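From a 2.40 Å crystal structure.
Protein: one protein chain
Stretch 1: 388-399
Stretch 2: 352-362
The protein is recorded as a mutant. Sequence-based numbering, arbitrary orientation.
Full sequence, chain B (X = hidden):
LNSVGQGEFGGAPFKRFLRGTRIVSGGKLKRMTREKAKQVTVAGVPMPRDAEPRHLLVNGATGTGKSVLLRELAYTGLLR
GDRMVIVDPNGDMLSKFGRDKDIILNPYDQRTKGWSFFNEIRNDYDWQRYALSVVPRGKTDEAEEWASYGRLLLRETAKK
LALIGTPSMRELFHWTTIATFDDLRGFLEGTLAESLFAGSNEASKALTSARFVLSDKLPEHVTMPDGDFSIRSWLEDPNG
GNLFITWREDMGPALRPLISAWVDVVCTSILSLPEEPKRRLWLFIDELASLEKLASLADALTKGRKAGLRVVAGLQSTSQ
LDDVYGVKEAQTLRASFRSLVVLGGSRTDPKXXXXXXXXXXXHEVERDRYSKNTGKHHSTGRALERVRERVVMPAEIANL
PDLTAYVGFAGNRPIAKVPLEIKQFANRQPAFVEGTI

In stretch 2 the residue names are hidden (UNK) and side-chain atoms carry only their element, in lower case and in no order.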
ATOM      1  N   ARG B 388      30.943  14.789   2.429  1.00 48.88           N
ATOM      2  CA  ARG B 388      30.416  13.428   2.321  1.00 46.07           C
ATOM      3  C   ARG B 388      29.951  13.264   0.873  1.00 44.46           C
ATOM      4  O   ARG B 388      29.280  14.145   0.332  1.00 43.77           O
ATOM      5  CB  ARG B 388      29.228  13.224   3.245  1.00 46.97           C
ATOM      6  CG  ARG B 388      29.570  12.775   4.642  1.00 50.25           C
ATOM      7  CD  ARG B 388      28.290  12.744   5.444  1.00 52.63           C
ATOM      8  NE  ARG B 388      27.198  12.277   4.594  1.00 54.37           N
ATOM      9  CZ  ARG B 388      25.997  12.841   4.542  1.00 54.69           C
ATOM     10  NH1 ARG B 388      25.729  13.895   5.302  1.00 56.82           N
ATOM     11  NH2 ARG B 388      25.065  12.348   3.732  1.00 55.02           N
ATOM     12  N   GLU B 389      30.307  12.141   0.251  1.00 42.10           N
ATOM     13  CA  GLU B 389      29.940  11.885  -1.137  1.00 40.09           C
ATOM     14  C   GLU B 389      30.013  10.414  -1.513  1.00 36.50           C
ATOM     15  O   GLU B 389      30.667   9.622  -0.837  1.00 34.94           O
ATOM     16  CB  GLU B 389      30.846  12.693  -2.079  1.00 39.96           C
ATOM     17  CG  GLU B 389      32.292  12.802  -1.618  1.00 43.40           C
ATOM     18  CD  GLU B 389      33.183  13.522  -2.618  1.00 43.91           C
ATOM     19  OE1 GLU B 389      32.755  14.569  -3.165  1.00 41.87           O
ATOM     20  OE2 GLU B 389      34.319  13.040  -2.847  1.00 43.56           O
ATOM     21  N   ARG B 390      29.328  10.065  -2.602  1.00 33.44           N
ATOM     22  CA  ARG B 390      29.314   8.697  -3.106  1.00 32.85           C
ATOM     23  C   ARG B 390      30.661   8.399  -3.721  1.00 31.92           C
ATOM     24  O   ARG B 390      31.172   9.178  -4.522  1.00 33.22           O
ATOM     25  CB  ARG B 390      28.247   8.504  -4.197  1.00 32.27           C
ATOM     26  CG  ARG B 390      26.807   8.537  -3.727  1.00 29.26           C
ATOM     27  CD  ARG B 390      26.490   7.406  -2.754  1.00 31.00           C
ATOM     28  NE  ARG B 390      25.170   7.589  -2.158  1.00 30.86           N
ATOM     29  CZ  ARG B 390      24.020   7.445  -2.815  1.00 31.49           C
ATOM     30  NH1 ARG B 390      24.002   7.101  -4.103  1.00 24.58           N
ATOM     31  NH2 ARG B 390      22.876   7.678  -2.187  1.00 26.68           N
ATOM     32  N   VAL B 391      31.247   7.276  -3.348  1.00 31.30           N
ATOM     33  CA  VAL B 391      32.517   6.894  -3.925  1.00 31.48           C
ATOM     34  C   VAL B 391      32.267   6.708  -5.428  1.00 33.44           C
ATOM     35  O   VAL B 391      33.077   7.111  -6.269  1.00 33.88           O
ATOM     36  CB  VAL B 391      33.017   5.589  -3.273  1.00 31.96           C
ATOM     37  CG1 VAL B 391      34.241   5.050  -4.001  1.00 32.98           C
ATOM     38  CG2 VAL B 391      33.347   5.859  -1.807  1.00 30.36           C
ATOM     39  N   VAL B 392      31.119   6.119  -5.754  1.00 32.97           N
ATOM     40  CA  VAL B 392      30.719   5.880  -7.141  1.00 32.73           C
ATOM     41  C   VAL B 392      29.337   6.483  -7.347  1.00 34.22           C
ATOM     42  O   VAL B 392      28.394   6.103  -6.655  1.00 33.25           O
ATOM     43  CB  VAL B 392      30.619   4.373  -7.455  1.00 31.03           C
ATOM     44  CG1 VAL B 392      30.257   4.179  -8.919  1.00 29.61           C
ATOM     45  CG2 VAL B 392      31.927   3.676  -7.115  1.00 29.08           C
ATOM     46  N   MET B 393      29.224   7.419  -8.285  1.00 34.62           N
ATOM     47  CA  MET B 393      27.955   8.080  -8.585  1.00 34.85           C
ATOM     48  C   MET B 393      27.027   7.181  -9.382  1.00 35.33           C
ATOM     49  O   MET B 393      27.478   6.331 -10.142  1.00 33.28           O
ATOM     50  CB  MET B 393      28.192   9.346  -9.406  1.00 36.68           C
ATOM     51  CG  MET B 393      28.306  10.626  -8.618  1.00 38.45           C
ATOM     52  SD  MET B 393      28.705  11.999  -9.718  1.00 42.69           S
ATOM     53  CE  MET B 393      27.080  12.506 -10.322  1.00 37.87           C
ATOM     54  N   PRO B 394      25.708   7.348  -9.213  1.00 36.16           N
ATOM     55  CA  PRO B 394      24.784   6.506  -9.971  1.00 36.24           C
ATOM     56  C   PRO B 394      25.076   6.648 -11.468  1.00 36.34           C
ATOM     57  O   PRO B 394      25.025   5.668 -12.212  1.00 35.76           O
ATOM     58  CB  PRO B 394      23.424   7.071  -9.585  1.00 36.84           C
ATOM     59  CG  PRO B 394      23.645   7.470  -8.152  1.00 35.71           C
ATOM     60  CD  PRO B 394      24.984   8.162  -8.220  1.00 35.99           C
ATOM     61  N   ALA B 395      25.398   7.873 -11.889  1.00 35.27           N
ATOM     62  CA  ALA B 395      25.722   8.182 -13.287  1.00 37.94           C
ATOM     63  C   ALA B 395      26.999   7.497 -13.766  1.00 39.70           C
ATOM     64  O   ALA B 395      27.153   7.225 -14.957  1.00 40.46           O
ATOM     65  CB  ALA B 395      25.856   9.684 -13.477  1.00 39.03           C
ATOM     66  N   GLU B 396      27.919   7.233 -12.843  1.00 39.51           N
ATOM     67  CA  GLU B 396      29.159   6.554 -13.193  1.00 39.28           C
ATOM     68  C   GLU B 396      28.843   5.088 -13.486  1.00 39.47           C
ATOM     69  O   GLU B 396      29.485   4.448 -14.326  1.00 40.57           O
ATOM     70  CB  GLU B 396      30.167   6.622 -12.042  1.00 38.16           C
ATOM     71  CG  GLU B 396      30.723   7.994 -11.732  1.00 40.09           C
ATOM     72  CD  GLU B 396      31.842   7.908 -10.705  1.00 41.92           C
ATOM     73  OE1 GLU B 396      32.920   7.351 -11.023  1.00 41.95           O
ATOM     74  OE2 GLU B 396      31.638   8.381  -9.570  1.00 42.42           O
ATOM     75  N   ILE B 397      27.858   4.559 -12.769  1.00 38.35           N
ATOM     76  CA  ILE B 397      27.437   3.171 -12.938  1.00 38.77           C
ATOM     77  C   ILE B 397      26.662   3.007 -14.252  1.00 39.62           C
ATOM     78  O   ILE B 397      26.762   1.973 -14.928  1.00 35.82           O
ATOM     79  CB  ILE B 397      26.567   2.715 -11.732  1.00 39.60           C
ATOM     80  CG1 ILE B 397      27.434   2.681 -10.466  1.00 38.99           C
ATOM     81  CG2 ILE B 397      25.961   1.352 -12.002  1.00 35.46           C
ATOM     82  CD1 ILE B 397      26.707   2.256  -9.215  1.00 39.47           C
ATOM     83  N   ALA B 398      25.912   4.048 -14.613  1.00 40.10           N
ATOM     84  CA  ALA B 398      25.123   4.061 -15.836  1.00 41.80           C
ATOM     85  C   ALA B 398      26.015   4.177 -17.068  1.00 43.66           C
ATOM     86  O   ALA B 398      25.617   3.803 -18.173  1.00 46.46           O
ATOM     87  CB  ALA B 398      24.137   5.215 -15.796  1.00 38.95           C
ATOM     88  N   ASN B 399      27.223   4.699 -16.879  1.00 45.79           N
ATOM     89  CA  ASN B 399      28.166   4.860 -17.978  1.00 46.21           C
ATOM     90  C   ASN B 399      29.296   3.843 -17.935  1.00 46.27           C
ATOM     91  O   ASN B 399      30.213   3.895 -18.749  1.00 47.59           O
ATOM     92  CB  ASN B 399      28.736   6.270 -17.959  1.00 48.35           C
ATOM     93  CG  ASN B 399      27.710   7.298 -18.341  1.00 50.38           C
ATOM     94  OD1 ASN B 399      27.330   7.399 -19.506  1.00 53.47           O
ATOM     95  ND2 ASN B 399      27.232   8.059 -17.363  1.00 54.00           N
ATOM     96  N   UNK B 352      17.991   1.382 -10.057  1.00 31.29           N
ATOM     97  CA  UNK B 352      18.937   0.348  -9.707  1.00 30.13           C
ATOM     98  C   UNK B 352      20.334   0.946  -9.614  1.00 30.44           C
ATOM     99  O   UNK B 352      21.144   0.520  -8.793  1.00 28.69           O
ATOM    100  o   UNK B 352      17.666  -1.457 -10.671  1.00 30.78           O
ATOM    101  c   UNK B 352      18.924  -0.774 -10.740  1.00 28.99           C
ATOM    102  c   UNK B 352      20.051  -1.766 -10.475  1.00 27.40           C
ATOM    103  N   UNK B 353      20.621   1.934 -10.452  1.00 29.08           N
ATOM    104  CA  UNK B 353      21.930   2.569 -10.414  1.00 30.89           C
ATOM    105  C   UNK B 353      22.112   3.305  -9.091  1.00 31.61           C
ATOM    106  O   UNK B 353      23.196   3.303  -8.506  1.00 29.30           O
ATOM    107  n   UNK B 353      21.495   3.332 -13.943  1.00 35.51           N
ATOM    108  c   UNK B 353      22.084   3.511 -11.598  1.00 32.15           C
ATOM    109  o   UNK B 353      22.705   1.682 -13.002  1.00 35.78           O
ATOM    110  c   UNK B 353      22.116   2.764 -12.913  1.00 34.68           C
ATOM    111  N   UNK B 354      21.043   3.926  -8.612  1.00 31.32           N
ATOM    112  CA  UNK B 354      21.094   4.619  -7.334  1.00 30.94           C
ATOM    113  C   UNK B 354      21.306   3.584  -6.222  1.00 30.17           C
ATOM    114  O   UNK B 354      22.039   3.807  -5.276  1.00 30.29           O
ATOM    115  o   UNK B 354      21.276   7.365  -5.894  1.00 33.15           O
ATOM    116  c   UNK B 354      19.792   5.373  -7.106  1.00 29.49           C
ATOM    117  c   UNK B 354      20.572   6.700  -5.099  1.00 34.31           C
ATOM    118  o   UNK B 354      20.653   6.804  -3.857  1.00 33.44           O
ATOM    119  c   UNK B 354      19.553   5.728  -5.650  1.00 31.60           C
ATOM    120  N   UNK B 355      20.644   2.449  -6.360  1.00 30.39           N
ATOM    121  CA  UNK B 355      20.731   1.336  -5.416  1.00 32.95           C
ATOM    122  C   UNK B 355      22.186   0.843  -5.360  1.00 32.04           C
ATOM    123  O   UNK B 355      22.769   0.686  -4.283  1.00 28.77           O
ATOM    124  o   UNK B 355      20.281  -0.988  -3.872  1.00 46.53           O
ATOM    125  c   UNK B 355      19.696  -0.993  -4.979  1.00 42.72           C
ATOM    126  c   UNK B 355      19.777   0.219  -5.912  1.00 39.09           C
ATOM    127  o   UNK B 355      19.023  -1.967  -5.376  1.00 49.07           O
ATOM    128  N   UNK B 356      22.763   0.606  -6.536  1.00 30.35           N
ATOM    129  CA  UNK B 356      24.135   0.136  -6.637  1.00 33.64           C
ATOM    130  C   UNK B 356      25.110   1.187  -6.096  1.00 31.78           C
ATOM    131  O   UNK B 356      26.065   0.856  -5.392  1.00 31.34           O
ATOM    132  c   UNK B 356      22.977  -2.855  -6.017  1.00 48.93           C
ATOM    133  c   UNK B 356      24.449  -0.228  -8.096  1.00 37.99           C
ATOM    134  s   UNK B 356      24.161  -3.000  -7.482  1.00 52.01           S
ATOM    135  c   UNK B 356      23.757  -1.515  -8.555  1.00 42.26           C
ATOM    136  N   UNK B 357      24.858   2.451  -6.415  1.00 30.29           N
ATOM    137  CA  UNK B 357      25.695   3.541  -5.927  1.00 29.46           C
ATOM    138  C   UNK B 357      25.681   3.555  -4.400  1.00 29.59           C
ATOM    139  O   UNK B 357      26.732   3.594  -3.753  1.00 28.77           O
ATOM    140  c   UNK B 357      25.171   4.877  -6.452  1.00 28.18           C
ATOM    141  o   UNK B 357      25.791   5.964  -5.784  1.00 32.39           O
ATOM    142  N   UNK B 358      24.477   3.525  -3.832  1.00 29.30           N
ATOM    143  CA  UNK B 358      24.300   3.527  -2.384  1.00 28.23           C
ATOM    144  C   UNK B 358      24.990   2.313  -1.764  1.00 29.90           C
ATOM    145  O   UNK B 358      25.655   2.441  -0.742  1.00 31.46           O
ATOM    146  c   UNK B 358      21.232   3.134  -0.144  1.00 24.41           C
ATOM    147  c   UNK B 358      23.368   4.313   0.276  1.00 27.22           C
ATOM    148  c   UNK B 358      22.268   4.078  -0.722  1.00 29.42           C
ATOM    149  c   UNK B 358      22.810   3.490  -2.035  1.00 27.73           C
ATOM    150  N   UNK B 359      24.825   1.141  -2.378  1.00 27.18           N
ATOM    151  CA  UNK B 359      25.440  -0.091  -1.877  1.00 30.62           C
ATOM    152  C   UNK B 359      26.957   0.056  -1.779  1.00 31.24           C
ATOM    153  O   UNK B 359      27.569  -0.405  -0.808  1.00 30.28           O
ATOM    154  c   UNK B 359      25.115  -1.279  -2.790  1.00 30.18           C
ATOM    155  o   UNK B 359      23.729  -1.594  -2.784  1.00 35.26           O
ATOM    156  N   UNK B 360      27.555   0.678  -2.797  1.00 29.88           N
ATOM    157  CA  UNK B 360      28.993   0.906  -2.818  1.00 30.65           C
ATOM    158  C   UNK B 360      29.333   1.826  -1.646  1.00 31.09           C
ATOM    159  O   UNK B 360      30.370   1.671  -1.006  1.00 29.34           O
ATOM    160  c   UNK B 360      29.679  -0.855  -4.928  1.00 28.86           C
ATOM    161  c   UNK B 360      30.005   0.575  -5.225  1.00 27.58           C
ATOM    162  c   UNK B 360      29.487   0.945  -6.591  1.00 27.58           C
ATOM    163  c   UNK B 360      29.410   1.521  -4.161  1.00 29.57           C
ATOM    164  N   UNK B 361      28.447   2.781  -1.368  1.00 32.51           N
ATOM    165  CA  UNK B 361      28.636   3.666  -0.235  1.00 31.93           C
ATOM    166  C   UNK B 361      29.327   4.989  -0.437  1.00 32.63           C
ATOM    167  O   UNK B 361      29.901   5.251  -1.491  1.00 32.01           O
ATOM    168  N   UNK B 362      29.258   5.821   0.601  1.00 33.77           N
ATOM    169  CA  UNK B 362      29.884   7.147   0.607  1.00 36.26           C
ATOM    170  C   UNK B 362      31.139   7.136   1.471  1.00 35.42           C
ATOM    171  O   UNK B 362      31.408   6.185   2.210  1.00 34.63           O
ATOM    172  o   UNK B 362      26.947   9.841   2.466  1.00 44.32           O
ATOM    173  c   UNK B 362      27.548   8.279   0.744  1.00 41.86           C
ATOM    174  o   UNK B 362      26.210  10.229   0.420  1.00 49.52           O
ATOM    175  c   UNK B 362      26.853   9.540   1.248  1.00 45.79           C
ATOM    176  c   UNK B 362      28.968   8.209   1.229  1.00 37.82           C
TER
HETATM  177  O   HOH W   1      29.187   4.923  -3.987  1.00 26.96           O
HETATM  178  O   HOH W   2      23.308   8.843   0.459  1.00 36.09           O

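Position 352 carries one carbon bearing an oxygen and a carbon, a beta-branched hydroxyl that touches nothing on stretch 1: Thr352. Position 353 has two carbons, the second holding an oxygen and a nitrogen, so it is an amide. Its CB points toward stretch 1; the oxygen lies 3.4 Å from Ile397 CG2 and the nitrogen 3.7 Å from Ala398 CB. This is Asn353.

Position 354 shows three carbons ending in two oxygens. One oxygen is 2.9 Å from Arg390 NH2, the other 3.3 Å from Pro394 CG. This is Glu354, whose end swings in from a sideways CB to make a salt bridge. Position 355 is shorter, two carbons and two oxygens; its CA-to-CB bond points away from stretch 1, and it makes no contact there: Asp355.

Position 356 is an unbranched run of two carbons, sulfur and carbon, which names Met356. Its end leads away, yet its CB packs 3.5 Å from Ile397 CD1. Position 357 has one carbon and one oxygen, the oxygen 2.7 Å from both Val392 O and Arg390 NH1. It is Ser357, and its OG donates to the carbonyl while accepting from the guanidinium.

Position 358 has four carbons forked at the second, the fork 3.9 Å from Arg390 NH2: Leu358. Position 359, one carbon and one oxygen, is out of reach of stretch 1; this is Ser359, whose OG bonds back to Asp355 O at 2.9 Å. Position 360 again has four carbons forked at the second, one branch end 3.7 Å from Val392 CG2 and 4.0 Å from Ile397 CD1. It is Leu360.

Position 361 has no side-chain atoms: Gly361. It is the first residue past the helix to leave helical angles, with positive phi, and at its backbone angles a CB would jam against the preceding carbonyl. Its own O accepts from Val391 N at 3.1 Å. Position 362 has three carbons and two oxygens, with one oxygen 3.2 Å from Arg388 NE: Glu362, in a salt bridge.

The contact joins two kinds of fit. At the helix, Ile397 enters a hole lined by both polar and apolar side chains, Asn353 and Ser357 with Met356 and Leu360. Beyond the glycine turn, Arg390 and Glu362 form an antiparallel bridge with CA atoms 4.1 Å apart, and their side chains diverge. Arg390 reaches back to Glu354 and Ser357, tying strand to helix. The O of water 1 accepts from Val392 N at 2.9 Å. The rule is economical: one small side chain, Ser357, joins backbone to guanidinium.

Stretch 2 352-362: TNEDMSLSLGE
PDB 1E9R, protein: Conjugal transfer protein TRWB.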